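Local coordinates for transcriptional regulator, putative (Pseudomonas syringae pv. tomato, PDB 2R5F), which probably acts as a DNA-binding transcription factor of the SorC family and is represented here by its putative sugar-binding domain, at residues A[22-27]-A[249-254]; A[58-63]-A[86-91]; A[90-95]-A[148-153]; A[152-157]-A[223-228]; A[158-163]-A[191-196]. One frame throughout, in Å; residues are numbered along the deposited sequence.

Interaction 1 (A[22-27]-A[249-254]); sequences IRQVIV and LDVLIT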
# COMPACT_ATOMS: atom_id res chain seq x y z
N ILE A 22 9.00 5.74 -12.45
CA ILE A 22 8.22 6.04 -11.28
C ILE A 22 8.68 7.39 -10.74
O ILE A 22 9.89 7.67 -10.69
CB ILE A 22 8.34 4.91 -10.20
CG1 ILE A 22 7.77 5.35 -8.85
CG2 ILE A 22 9.79 4.50 -9.99
CD1 ILE A 22 7.48 4.22 -7.89
N ARG A 23 7.71 8.17 -10.27
CA ARG A 23 7.97 9.51 -9.75
C ARG A 23 8.97 9.56 -8.60
O ARG A 23 9.92 10.35 -8.65
CB ARG A 23 6.67 10.16 -9.28
CG ARG A 23 6.76 11.67 -9.20
CD ARG A 23 5.80 12.25 -8.16
NE ARG A 23 4.38 11.95 -8.38
CZ ARG A 23 3.50 11.86 -7.39
NH1 ARG A 23 2.21 11.59 -7.64
NH2 ARG A 23 3.90 12.03 -6.12
N GLN A 24 8.74 8.74 -7.56
CA GLN A 24 9.56 8.81 -6.36
C GLN A 24 9.89 7.45 -5.82
O GLN A 24 9.03 6.59 -5.74
CB GLN A 24 8.88 9.65 -5.27
CG GLN A 24 9.82 10.03 -4.13
CD GLN A 24 9.16 10.84 -3.05
OE1 GLN A 24 7.95 10.74 -2.83
NE2 GLN A 24 9.94 11.65 -2.34
N VAL A 25 11.14 7.25 -5.44
CA VAL A 25 11.53 6.06 -4.70
C VAL A 25 12.26 6.60 -3.46
O VAL A 25 13.06 7.53 -3.55
CB VAL A 25 12.48 5.17 -5.55
CG1 VAL A 25 13.15 4.13 -4.70
CG2 VAL A 25 11.75 4.58 -6.78
N ILE A 26 11.93 6.04 -2.30
CA ILE A 26 12.58 6.37 -1.04
C ILE A 26 13.23 5.09 -0.59
O ILE A 26 12.56 4.08 -0.50
CB ILE A 26 11.53 6.82 0.00
CG1 ILE A 26 10.81 8.08 -0.52
CG2 ILE A 26 12.17 6.97 1.39
CD1 ILE A 26 10.12 8.95 0.49
N VAL A 27 14.54 5.13 -0.34
CA VAL A 27 15.27 3.92 0.09
C VAL A 27 15.69 4.04 1.55
O VAL A 27 16.32 5.04 1.95
CB VAL A 27 16.49 3.57 -0.83
CG1 VAL A 27 17.33 2.45 -0.23
CG2 VAL A 27 16.02 3.16 -2.23
N LEU A 249 2.37 2.14 -9.19
CA LEU A 249 2.93 2.94 -8.12
C LEU A 249 3.43 4.29 -8.59
O LEU A 249 3.98 4.43 -9.69
CB LEU A 249 4.10 2.17 -7.47
CG LEU A 249 3.79 0.76 -7.00
CD1 LEU A 249 5.04 0.13 -6.42
CD2 LEU A 249 2.59 0.78 -5.97
N ASP A 250 3.24 5.29 -7.74
CA ASP A 250 3.79 6.62 -7.91
C ASP A 250 4.94 6.90 -6.91
O ASP A 250 5.84 7.67 -7.20
CB ASP A 250 2.67 7.64 -7.75
CG ASP A 250 1.60 7.47 -8.82
OD1 ASP A 250 1.91 7.79 -9.99
OD2 ASP A 250 0.48 6.98 -8.49
N VAL A 251 4.86 6.28 -5.74
CA VAL A 251 5.90 6.33 -4.73
C VAL A 251 6.13 4.91 -4.25
O VAL A 251 5.19 4.15 -3.98
CB VAL A 251 5.49 7.24 -3.52
CG1 VAL A 251 6.66 7.40 -2.49
CG2 VAL A 251 4.98 8.62 -4.01
N LEU A 252 7.40 4.52 -4.17
CA LEU A 252 7.75 3.24 -3.56
C LEU A 252 8.69 3.52 -2.44
O LEU A 252 9.67 4.22 -2.64
CB LEU A 252 8.42 2.31 -4.59
CG LEU A 252 9.10 1.07 -4.05
CD1 LEU A 252 8.11 -0.00 -3.54
CD2 LEU A 252 10.05 0.54 -5.16
N ILE A 253 8.38 2.99 -1.26
CA ILE A 253 9.30 2.97 -0.14
C ILE A 253 9.76 1.53 0.09
O ILE A 253 8.94 0.64 0.25
CB ILE A 253 8.68 3.53 1.14
CG1 ILE A 253 8.13 4.96 0.88
CG2 ILE A 253 9.72 3.48 2.26
CD1 ILE A 253 7.30 5.55 2.06
N THR A 254 11.09 1.32 0.07
CA THR A 254 11.64 -0.01 0.10
C THR A 254 13.02 0.02 0.72
O THR A 254 13.61 1.08 0.92
CB THR A 254 11.68 -0.65 -1.35
OG1 THR A 254 11.93 -2.05 -1.22
CG2 THR A 254 12.74 -0.03 -2.25
O HOH W 1 4.98 7.73 -11.13
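Ile22 lays its CD1 against the start of the neighbouring strand, and here residues 22-27 and 249-254 pack closely. With CG1 anti to the backbone N (chi1 168°), that carbon comes within 3.4 Å of Asp250 O, while CD1 lies 3.9 Å from Leu252 CB. From Gln24 beside Val251 to Val27 beside Thr254 the chains run as parallel strands, joined by four backbone hydrogen bonds that include Ile26 N to Leu252 O at 2.9 Å. On the face bearing Ile26 and Ile253, Ile26 CB rests 4.0 Å from Ile253 CG1.

The solvent side, at Arg23 and Asp250, is looser. Arg23 turns one guanidinium face over Asp250 CB, off centre, and its plane is only 17° from that of the carboxylate. The opposite charges are merely near, Arg23 NH1 and Asp250 OD1 being 4.5 Å apart with no N-H aimed at the oxygen. A water bridges this end instead, accepting from Arg23 N at 2.9 Å and donating to Asp250 OD1 at 3.3 Å; Asp250 OD2 accepts a hydrogen bond from Val227 N.

Helix 36-54 covers the face of Val251 and Ile253, helices 237-245 and 256-262 the face of Leu252 and Thr254, and strand 226-230 continues the sheet beside 251-255, the layered alpha/beta order of a Rossmann-like domain.

Interaction 2 (A[58-63]-A[86-91]); sequences QDHIGI and AQEVVQ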
# COMPACT_ATOMS: atom_id res chain seq x y z
N GLN A 58 -7.00 17.57 2.36
CA GLN A 58 -7.93 17.31 1.26
C GLN A 58 -7.85 15.88 0.72
O GLN A 58 -8.73 15.45 -0.02
CB GLN A 58 -7.69 18.31 0.13
CG GLN A 58 -8.75 19.39 -0.01
CD GLN A 58 -9.08 20.10 1.30
OE1 GLN A 58 -8.27 20.86 1.84
NE2 GLN A 58 -10.28 19.85 1.82
N ASP A 59 -6.82 15.14 1.12
CA ASP A 59 -6.59 13.77 0.63
C ASP A 59 -7.65 12.79 1.15
O ASP A 59 -8.04 12.84 2.32
CB ASP A 59 -5.20 13.26 1.03
CG ASP A 59 -4.10 13.60 0.01
OD1 ASP A 59 -4.35 13.73 -1.21
OD2 ASP A 59 -2.94 13.70 0.44
N HIS A 60 -8.13 11.92 0.26
CA HIS A 60 -9.03 10.84 0.59
C HIS A 60 -8.20 9.58 0.46
O HIS A 60 -7.85 9.20 -0.66
CB HIS A 60 -10.18 10.80 -0.42
CG HIS A 60 -11.04 12.03 -0.44
ND1 HIS A 60 -12.37 12.01 -0.09
CD2 HIS A 60 -10.75 13.31 -0.76
CE1 HIS A 60 -12.87 13.22 -0.20
NE2 HIS A 60 -11.91 14.03 -0.60
N ILE A 61 -7.91 8.95 1.59
CA ILE A 61 -6.95 7.86 1.66
C ILE A 61 -7.61 6.49 1.54
O ILE A 61 -8.64 6.26 2.15
CB ILE A 61 -6.19 7.92 2.99
CG1 ILE A 61 -5.38 9.21 3.07
CG2 ILE A 61 -5.33 6.63 3.17
CD1 ILE A 61 -4.87 9.51 4.44
N GLY A 62 -7.04 5.60 0.72
CA GLY A 62 -7.48 4.20 0.70
C GLY A 62 -6.30 3.41 1.20
O GLY A 62 -5.18 3.76 0.87
N ILE A 63 -6.51 2.38 2.02
CA ILE A 63 -5.40 1.53 2.44
C ILE A 63 -5.71 0.04 2.23
O ILE A 63 -6.84 -0.42 2.43
CB ILE A 63 -4.89 1.76 3.91
CG1 ILE A 63 -5.93 1.31 4.96
CG2 ILE A 63 -4.41 3.18 4.15
CD1 ILE A 63 -5.29 0.98 6.36
N ALA A 86 -6.97 14.47 7.18
CA ALA A 86 -7.42 13.90 5.92
C ALA A 86 -8.92 13.95 5.85
O ALA A 86 -9.58 14.09 6.87
CB ALA A 86 -6.91 12.44 5.74
N GLN A 87 -9.47 13.82 4.64
CA GLN A 87 -10.93 13.69 4.45
C GLN A 87 -11.55 12.35 4.88
O GLN A 87 -12.60 12.33 5.50
CB GLN A 87 -11.31 13.98 2.99
CG GLN A 87 -11.03 15.40 2.53
CD GLN A 87 -11.72 16.41 3.41
OE1 GLN A 87 -12.91 16.65 3.27
NE2 GLN A 87 -10.99 16.97 4.36
N GLU A 88 -10.90 11.22 4.58
CA GLU A 88 -11.41 9.90 4.99
C GLU A 88 -10.33 8.82 4.79
O GLU A 88 -9.34 9.06 4.10
CB GLU A 88 -12.65 9.54 4.16
CG GLU A 88 -12.36 9.60 2.64
CD GLU A 88 -13.57 9.37 1.75
OE1 GLU A 88 -14.32 8.40 1.99
OE2 GLU A 88 -13.74 10.12 0.77
N VAL A 89 -10.53 7.67 5.42
CA VAL A 89 -9.70 6.49 5.24
C VAL A 89 -10.67 5.38 4.83
O VAL A 89 -11.62 5.08 5.56
CB VAL A 89 -8.96 6.12 6.54
CG1 VAL A 89 -8.16 4.80 6.38
CG2 VAL A 89 -8.04 7.28 6.95
N VAL A 90 -10.45 4.82 3.64
CA VAL A 90 -11.31 3.77 3.09
C VAL A 90 -10.54 2.45 3.10
O VAL A 90 -9.36 2.39 2.71
CB VAL A 90 -11.80 4.15 1.65
CG1 VAL A 90 -12.75 3.08 1.04
CG2 VAL A 90 -12.45 5.53 1.68
N GLN A 91 -11.18 1.42 3.61
CA GLN A 91 -10.64 0.07 3.55
C GLN A 91 -10.73 -0.42 2.11
O GLN A 91 -11.82 -0.46 1.55
CB GLN A 91 -11.46 -0.84 4.45
CG GLN A 91 -11.06 -2.28 4.35
CD GLN A 91 -11.53 -3.06 5.53
OE1 GLN A 91 -12.25 -2.53 6.37
NE2 GLN A 91 -11.16 -4.32 5.61
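His60 presents two surfaces to its neighbours, Gln87 over the ring and Glu88 at its edge. Gln87 CB stands almost squarely over the imidazole, 3.6 Å from the centroid of the His60 ring and 9° off its normal, a CH-pi contact. Near the ring plane His60 ND1 gives a straight hydrogen bond to Glu88 OE2, ring and carboxylate planes 58° apart; its 2.5 Å length, very short, is doubtful at this resolution. Glu88 CG sits between the backbone N and the carbonyl carbon (chi1 55°), and the extended chain beyond brings the carboxylate to the ring. Arg149 adds a salt bridge to the same oxygen.

These groups lie at the start of a parallel pairing of strands 60-63 and 88-94, which the chain joins through helix 68-75 as a beta-alpha-beta unit. Ile61 is held through both flanking peptide groups, Ile61 N to Glu88 O at 2.9 Å and Val90 N to Ile61 O at 2.8 Å; Gly62 CA makes a CA-H...O contact with Val90 O.

On the face turned to helix 101-115, Ile61 CD1 meets Ala86 CB at 3.8 Å. Outermost, the Gln58 and Gln87 amides lie side by side, and Gln87 NE2 bonds to Ala57 O.

Interaction 3 (A[90-95]-A[148-153]); sequences VQLLGG and HRFDSI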
# COMPACT_ATOMS: atom_id res chain seq x y z
N VAL A 90 -10.45 4.82 3.64
CA VAL A 90 -11.31 3.77 3.09
C VAL A 90 -10.54 2.45 3.10
O VAL A 90 -9.36 2.39 2.71
CB VAL A 90 -11.80 4.15 1.65
CG1 VAL A 90 -12.75 3.08 1.04
CG2 VAL A 90 -12.45 5.53 1.68
N GLN A 91 -11.18 1.42 3.61
CA GLN A 91 -10.64 0.07 3.55
C GLN A 91 -10.73 -0.42 2.11
O GLN A 91 -11.82 -0.46 1.55
CB GLN A 91 -11.46 -0.84 4.45
CG GLN A 91 -11.06 -2.28 4.35
CD GLN A 91 -11.53 -3.06 5.53
OE1 GLN A 91 -12.25 -2.53 6.37
NE2 GLN A 91 -11.16 -4.32 5.61
N LEU A 92 -9.60 -0.80 1.51
CA LEU A 92 -9.58 -1.14 0.07
C LEU A 92 -9.67 -2.62 -0.25
O LEU A 92 -9.66 -2.97 -1.43
CB LEU A 92 -8.35 -0.58 -0.62
CG LEU A 92 -8.11 0.92 -0.74
CD1 LEU A 92 -6.79 1.11 -1.45
CD2 LEU A 92 -9.21 1.66 -1.45
N LEU A 93 -9.69 -3.46 0.78
CA LEU A 93 -9.78 -4.92 0.63
C LEU A 93 -10.40 -5.50 1.88
O LEU A 93 -10.00 -5.16 3.00
CB LEU A 93 -8.39 -5.57 0.40
CG LEU A 93 -8.25 -7.10 0.63
CD1 LEU A 93 -9.26 -7.90 -0.14
CD2 LEU A 93 -6.85 -7.59 0.28
N GLY A 94 -11.38 -6.38 1.70
CA GLY A 94 -12.04 -7.05 2.81
C GLY A 94 -12.43 -8.46 2.42
O GLY A 94 -12.76 -8.73 1.26
N GLY A 95 -12.38 -9.37 3.39
CA GLY A 95 -12.72 -10.77 3.19
C GLY A 95 -13.38 -11.30 4.44
O GLY A 95 -14.01 -10.54 5.18
N HIS A 148 -18.49 3.09 -3.18
CA HIS A 148 -18.76 4.44 -3.63
C HIS A 148 -17.53 5.36 -3.48
O HIS A 148 -17.28 6.24 -4.32
CB HIS A 148 -19.95 4.99 -2.85
CG HIS A 148 -20.31 6.39 -3.21
ND1 HIS A 148 -21.04 6.71 -4.34
CD2 HIS A 148 -20.06 7.57 -2.59
CE1 HIS A 148 -21.21 8.02 -4.40
NE2 HIS A 148 -20.62 8.56 -3.35
N ARG A 149 -16.78 5.14 -2.41
CA ARG A 149 -15.66 6.00 -2.06
C ARG A 149 -14.45 5.82 -2.98
O ARG A 149 -13.67 6.76 -3.14
CB ARG A 149 -15.22 5.77 -0.61
CG ARG A 149 -16.31 5.80 0.46
CD ARG A 149 -17.10 7.11 0.51
NE ARG A 149 -16.29 8.27 0.14
CZ ARG A 149 -16.79 9.45 -0.24
NH1 ARG A 149 -15.96 10.45 -0.57
NH2 ARG A 149 -18.11 9.64 -0.31
N PHE A 150 -14.31 4.64 -3.60
CA PHE A 150 -13.15 4.34 -4.46
C PHE A 150 -12.86 5.45 -5.46
O PHE A 150 -11.71 5.76 -5.75
CB PHE A 150 -13.31 3.02 -5.23
CG PHE A 150 -13.20 1.78 -4.38
CD1 PHE A 150 -12.90 1.86 -3.03
CD2 PHE A 150 -13.39 0.53 -4.95
CE1 PHE A 150 -12.81 0.70 -2.25
CE2 PHE A 150 -13.31 -0.63 -4.19
CZ PHE A 150 -13.02 -0.55 -2.84
N ASP A 151 -13.91 6.06 -5.98
CA ASP A 151 -13.73 7.06 -7.01
C ASP A 151 -13.24 8.42 -6.48
O ASP A 151 -12.74 9.24 -7.25
CB ASP A 151 -15.00 7.17 -7.86
CG ASP A 151 -15.19 5.94 -8.75
OD1 ASP A 151 -14.51 5.87 -9.80
OD2 ASP A 151 -16.00 5.05 -8.38
N SER A 152 -13.38 8.63 -5.17
CA SER A 152 -12.91 9.87 -4.54
C SER A 152 -11.45 9.74 -4.07
O SER A 152 -10.76 10.75 -3.87
CB SER A 152 -13.83 10.30 -3.38
OG SER A 152 -15.21 10.13 -3.68
N ILE A 153 -10.97 8.51 -3.90
CA ILE A 153 -9.61 8.30 -3.37
C ILE A 153 -8.50 9.02 -4.14
O ILE A 153 -8.45 8.95 -5.36
CB ILE A 153 -9.29 6.82 -3.18
CG1 ILE A 153 -10.08 6.28 -1.98
CG2 ILE A 153 -7.79 6.60 -2.95
CD1 ILE A 153 -10.33 4.83 -2.11
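Leu92 lays CD2 against both Ile153 and Phe150, sliding past both side chains in the opposite direction to theirs. The meeting of Leu92 CD2 with Ile153 CD1 at 3.4 Å is tighter than ordinary van der Waals contact, whereas Phe150 CE1 lies at an easier 3.8 Å from the same methyl of Leu92. The methyl approaches the phenyl ring obliquely. Ile153 can offer CD1 here because its outer torsion is extended (chi2 153°), carrying that carbon away from its own CA and also to 4.1 Å from Val90 CB.

Val90 adds to the same patch. Its CG1 comes to the edge of the Phe150 ring, close to the ring plane, and its CG2 touches Arg149 CB at 3.6 Å, the two side chains crossing at about a right angle.

In the fold this is the seam between a sheet and a covering helix. Helix 138-149 belongs to the crossover leading from strand 119-120 to the parallel strand 155-162, passing over strands 88-94 and 60-63; its last residues and the bend after it drop onto strand 88-94 just where that strand is interrupted. The bend is shaped by Ser152 N bonding to Arg149 O at 2.8 Å.

Beyond CG, Arg149 leaves the apolar patch, its bent chain carrying the guanidinium to Glu88 and to a cation-pi contact with Phe120. Gln91 points away from the helix: its NE2 bonds to Leu93 O at 3.0 Å, nearly within the amide plane, and its OE1 accepts from Leu122 N. Met216 touches both Leu92 and Ile153.

Interaction 4 (A[152-157]-A[223-228]); sequences SITLAI and SINRVL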
# COMPACT_ATOMS: atom_id res chain seq x y z
N SER A 152 -13.38 8.63 -5.17
CA SER A 152 -12.91 9.87 -4.54
C SER A 152 -11.45 9.74 -4.07
O SER A 152 -10.76 10.75 -3.87
CB SER A 152 -13.83 10.30 -3.38
OG SER A 152 -15.21 10.13 -3.68
N ILE A 153 -10.97 8.51 -3.90
CA ILE A 153 -9.61 8.30 -3.37
C ILE A 153 -8.50 9.02 -4.14
O ILE A 153 -8.45 8.95 -5.36
CB ILE A 153 -9.29 6.82 -3.18
CG1 ILE A 153 -10.08 6.28 -1.98
CG2 ILE A 153 -7.79 6.60 -2.95
CD1 ILE A 153 -10.33 4.83 -2.11
N THR A 154 -7.63 9.71 -3.40
CA THR A 154 -6.56 10.50 -3.97
C THR A 154 -5.18 10.00 -3.59
O THR A 154 -4.22 10.30 -4.27
CB THR A 154 -6.69 11.98 -3.55
OG1 THR A 154 -6.44 12.12 -2.15
CG2 THR A 154 -8.07 12.49 -3.86
N LEU A 155 -5.09 9.25 -2.49
CA LEU A 155 -3.86 8.60 -2.07
C LEU A 155 -4.15 7.15 -1.68
O LEU A 155 -4.79 6.90 -0.65
CB LEU A 155 -3.25 9.32 -0.87
CG LEU A 155 -2.06 8.69 -0.11
CD1 LEU A 155 -0.81 8.54 -0.96
CD2 LEU A 155 -1.75 9.53 1.11
N ALA A 156 -3.72 6.21 -2.51
CA ALA A 156 -3.79 4.78 -2.12
C ALA A 156 -2.49 4.33 -1.53
O ALA A 156 -1.45 4.53 -2.12
CB ALA A 156 -4.21 3.89 -3.29
N ILE A 157 -2.55 3.72 -0.34
CA ILE A 157 -1.39 3.15 0.29
C ILE A 157 -1.52 1.62 0.27
O ILE A 157 -2.45 1.06 0.83
CB ILE A 157 -1.24 3.62 1.77
CG1 ILE A 157 -1.44 5.14 1.86
CG2 ILE A 157 0.10 3.10 2.35
CD1 ILE A 157 -1.50 5.65 3.22
N SER A 223 -5.25 4.78 -12.16
CA SER A 223 -5.70 6.17 -12.31
C SER A 223 -5.72 7.04 -11.03
O SER A 223 -6.07 8.22 -11.10
CB SER A 223 -7.10 6.18 -12.93
OG SER A 223 -8.03 5.59 -12.03
N ILE A 224 -5.39 6.48 -9.86
CA ILE A 224 -5.41 7.28 -8.62
C ILE A 224 -4.29 8.34 -8.64
O ILE A 224 -3.15 8.04 -9.03
CB ILE A 224 -5.39 6.38 -7.35
CG1 ILE A 224 -6.75 5.71 -7.19
CG2 ILE A 224 -5.07 7.19 -6.09
CD1 ILE A 224 -6.82 4.67 -6.12
N ASN A 225 -4.65 9.57 -8.24
CA ASN A 225 -3.70 10.70 -8.14
C ASN A 225 -2.28 10.28 -7.69
O ASN A 225 -1.28 10.74 -8.25
CB ASN A 225 -4.25 11.80 -7.20
CG ASN A 225 -5.26 12.74 -7.89
OD1 ASN A 225 -6.07 13.42 -7.22
ND2 ASN A 225 -5.21 12.80 -9.22
N ARG A 226 -2.21 9.42 -6.68
CA ARG A 226 -0.95 9.07 -6.02
C ARG A 226 -1.07 7.72 -5.32
O ARG A 226 -1.88 7.55 -4.41
CB ARG A 226 -0.61 10.18 -5.03
CG ARG A 226 0.59 10.04 -4.15
CD ARG A 226 1.03 11.46 -3.86
NE ARG A 226 1.50 11.68 -2.49
CZ ARG A 226 0.80 12.29 -1.53
NH1 ARG A 226 1.33 12.43 -0.32
NH2 ARG A 226 -0.41 12.77 -1.77
N VAL A 227 -0.31 6.74 -5.78
CA VAL A 227 -0.32 5.41 -5.15
C VAL A 227 1.03 5.18 -4.49
O VAL A 227 2.09 5.23 -5.15
CB VAL A 227 -0.66 4.29 -6.16
CG1 VAL A 227 -0.62 2.91 -5.50
CG2 VAL A 227 -2.04 4.55 -6.77
N LEU A 228 0.98 4.98 -3.18
CA LEU A 228 2.16 4.71 -2.36
C LEU A 228 2.27 3.20 -2.22
O LEU A 228 1.37 2.59 -1.63
CB LEU A 228 2.00 5.38 -0.98
CG LEU A 228 3.05 5.31 0.15
CD1 LEU A 228 4.42 5.69 -0.33
CD2 LEU A 228 2.67 6.22 1.31
O HOH W 2 -7.82 10.05 -7.63
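Ile224 fills the apolar centre with CD1, which rests 3.8 Å from Ile153 CG2 and 3.9 Å from Ala156 CB. Val227 adds CG2 against the same Ala156 methyl, so the small alanine is met by two branched residues. On the reverse face Leu228 takes over: its CB faces Leu155 CD1, and its CD2 lies beside Ile157 CG2, these last two side chains running the same way under Leu51 of helix 36-54.

Between the two faces the backbones form neighbouring parallel strands, 155-162 and 226-230, in the middle of the Rossmann-like sheet. Ala156 is gripped through both peptide groups, with Ala156 N donating to Arg226 O at 3.0 Å and Leu228 N to Ala156 O at 2.7 Å. The Leu155 CA also leans on Arg226 O in a CA-H...O contact.

Farther out the chemistry turns polar. Leu155, its chi2 of 63° placing CD1, holds that methyl over the centre of the Arg226 guanidinium, 4.1 Å from Arg226 CZ, giving that flat group an apolar cover on one face. The rim of the guanidinium is used elsewhere: NE bonds to Tyr50 OH, NH1 weakly to Ser54 O, and NH2 makes a long, weak ion pair with Asp59. The Thr154 and Asn225 side chains cross obliquely, Asn225 OD1 4.0 Å from Thr154 CB; separately, Asn225 CB packs 3.3 Å from the backbone Thr154 O. The Thr154 hydroxyl oxygen is engaged by Asp59 OD1 and His60 N. At the very edge a water donates to Ile153 O at 2.6 Å and accepts a longer bond from Asn225 N.

Interaction 5 (A[158-163]-A[191-196]); sequences VGIGEL and GDICLR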
# COMPACT_ATOMS: atom_id res chain seq x y z
N VAL A 158 -0.58 0.94 -0.38
CA VAL A 158 -0.73 -0.50 -0.67
C VAL A 158 0.54 -1.29 -0.38
O VAL A 158 1.66 -0.80 -0.61
CB VAL A 158 -1.19 -0.77 -2.16
CG1 VAL A 158 -2.54 -0.09 -2.50
CG2 VAL A 158 -0.10 -0.35 -3.17
N GLY A 159 0.38 -2.51 0.11
CA GLY A 159 1.50 -3.41 0.23
C GLY A 159 1.51 -4.16 -1.09
O GLY A 159 0.59 -4.03 -1.88
N ILE A 160 2.56 -4.93 -1.32
CA ILE A 160 2.67 -5.71 -2.55
C ILE A 160 2.98 -7.13 -2.09
O ILE A 160 3.95 -7.35 -1.39
CB ILE A 160 3.77 -5.11 -3.48
CG1 ILE A 160 3.34 -3.71 -3.97
CG2 ILE A 160 4.05 -6.02 -4.70
CD1 ILE A 160 4.49 -2.79 -4.31
N GLY A 161 2.10 -8.08 -2.43
CA GLY A 161 2.34 -9.48 -2.08
C GLY A 161 3.07 -10.25 -3.18
O GLY A 161 2.87 -10.01 -4.37
N GLU A 162 3.91 -11.20 -2.79
CA GLU A 162 4.53 -12.12 -3.74
C GLU A 162 3.73 -13.43 -3.85
O GLU A 162 3.14 -13.87 -2.87
CB GLU A 162 5.99 -12.39 -3.34
CG GLU A 162 6.23 -13.38 -2.15
CD GLU A 162 6.01 -12.78 -0.74
OE1 GLU A 162 5.02 -12.03 -0.53
OE2 GLU A 162 6.83 -13.05 0.17
N LEU A 163 3.70 -14.04 -5.05
CA LEU A 163 3.15 -15.40 -5.24
C LEU A 163 4.24 -16.47 -5.37
O LEU A 163 4.95 -16.54 -6.38
CB LEU A 163 2.23 -15.46 -6.46
CG LEU A 163 0.97 -16.34 -6.30
CD1 LEU A 163 0.06 -16.15 -7.48
CD2 LEU A 163 1.30 -17.83 -6.14
N GLY A 191 2.58 -11.75 -8.38
CA GLY A 191 2.28 -10.92 -7.19
C GLY A 191 0.87 -10.36 -7.20
O GLY A 191 0.09 -10.63 -8.12
N ASP A 192 0.55 -9.56 -6.19
CA ASP A 192 -0.78 -8.98 -6.06
C ASP A 192 -0.71 -7.65 -5.33
O ASP A 192 0.16 -7.43 -4.47
CB ASP A 192 -1.74 -9.92 -5.32
CG ASP A 192 -1.58 -9.85 -3.79
OD1 ASP A 192 -0.71 -10.55 -3.24
OD2 ASP A 192 -2.34 -9.13 -3.12
N ILE A 193 -1.64 -6.77 -5.71
CA ILE A 193 -1.99 -5.61 -4.92
C ILE A 193 -3.49 -5.78 -4.63
O ILE A 193 -4.27 -6.05 -5.55
CB ILE A 193 -1.75 -4.28 -5.66
CG1 ILE A 193 -0.24 -4.04 -5.84
CG2 ILE A 193 -2.41 -3.15 -4.89
CD1 ILE A 193 0.15 -2.90 -6.77
N CYS A 194 -3.84 -5.69 -3.35
CA CYS A 194 -5.23 -5.83 -2.88
C CYS A 194 -5.91 -7.14 -3.28
O CYS A 194 -7.10 -7.14 -3.53
CB CYS A 194 -6.09 -4.64 -3.31
SG CYS A 194 -5.59 -3.07 -2.56
N LEU A 195 -5.15 -8.23 -3.34
CA LEU A 195 -5.63 -9.51 -3.83
C LEU A 195 -6.00 -9.44 -5.31
O LEU A 195 -6.69 -10.29 -5.83
CB LEU A 195 -6.82 -10.01 -2.99
CG LEU A 195 -6.67 -11.39 -2.35
CD1 LEU A 195 -5.26 -11.58 -1.70
CD2 LEU A 195 -7.77 -11.61 -1.33
N ARG A 196 -5.50 -8.41 -6.00
CA ARG A 196 -5.59 -8.40 -7.46
C ARG A 196 -4.23 -8.80 -8.07
O ARG A 196 -3.26 -8.10 -7.91
CB ARG A 196 -6.06 -7.03 -7.96
CG ARG A 196 -7.39 -6.54 -7.33
CD ARG A 196 -8.55 -7.43 -7.77
NE ARG A 196 -9.84 -6.94 -7.30
CZ ARG A 196 -10.90 -6.72 -8.08
NH1 ARG A 196 -10.83 -6.95 -9.39
NH2 ARG A 196 -12.02 -6.26 -7.56
O HOH W 3 -2.08 -5.18 -1.30
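Gly161 and Gly191 meet as bare backbone, and Gly161 O comes to 3.0 Å from Gly191 CA, close because Gly191 carries no CB. The strands here are antiparallel, unlike the parallel core: Gly161 and Asp192 form a hydrogen-bonded pair, with Gly161 N to Asp192 O at 2.9 Å and Asp192 N to Gly161 O at 3.0 Å, and Glu162 with Gly191 is the adjoining non-hydrogen-bonded pair.

Asp192 curls its carboxylate back, CG between the backbone N and the carbonyl carbon (chi1 81°). One oxygen, OD1, packs 3.4 Å from Gly161 CA; the other, OD2, accepts from Leu195 N at 3.0 Å in an Asx motif. That bond braces the type I' turn from Ile193 to Arg196, which joins strands 191-193 and 196-198 as a hairpin.

The inner side is apolar. Ile193 CG2 lies 3.8 Å from Val158 CB, the two side chains crossing at about a right angle, and Ile193 CG1 runs alongside Ile160, toward helix 237-245. Where the strands part, a water donates to Gly159 O at 3.0 Å and accepts from Cys194 N at 2.7 Å. The polar join thus rests on two backbone hydrogen bonds and a water bridge, while the carboxylate steadies the turn.

Overall arrangement
Interactions 1 to 4 are buried and interaction 5 partly so, yet all five reach one sheet. Interactions 1, 2 and 4 are parallel strand pairings; interaction 5 is an antiparallel pairing to the first strand of a hairpin, and interaction 3 is helix-end packing made almost wholly of apolar side-chain contacts. Strand 88-94 serves both 2 and 3, which the Glu88-Arg149 salt bridge ties together, and strand 155-162 serves both 4 and 5. Interaction 4 is central: Asp250 and Val251 of interaction 1 bond to Val227, while Asp59 and His60 of interaction 2 bond to Thr154. Charged groups gather at the strand beginnings of 1, 2 and 4, whereas 5 relies on glycines and backbone.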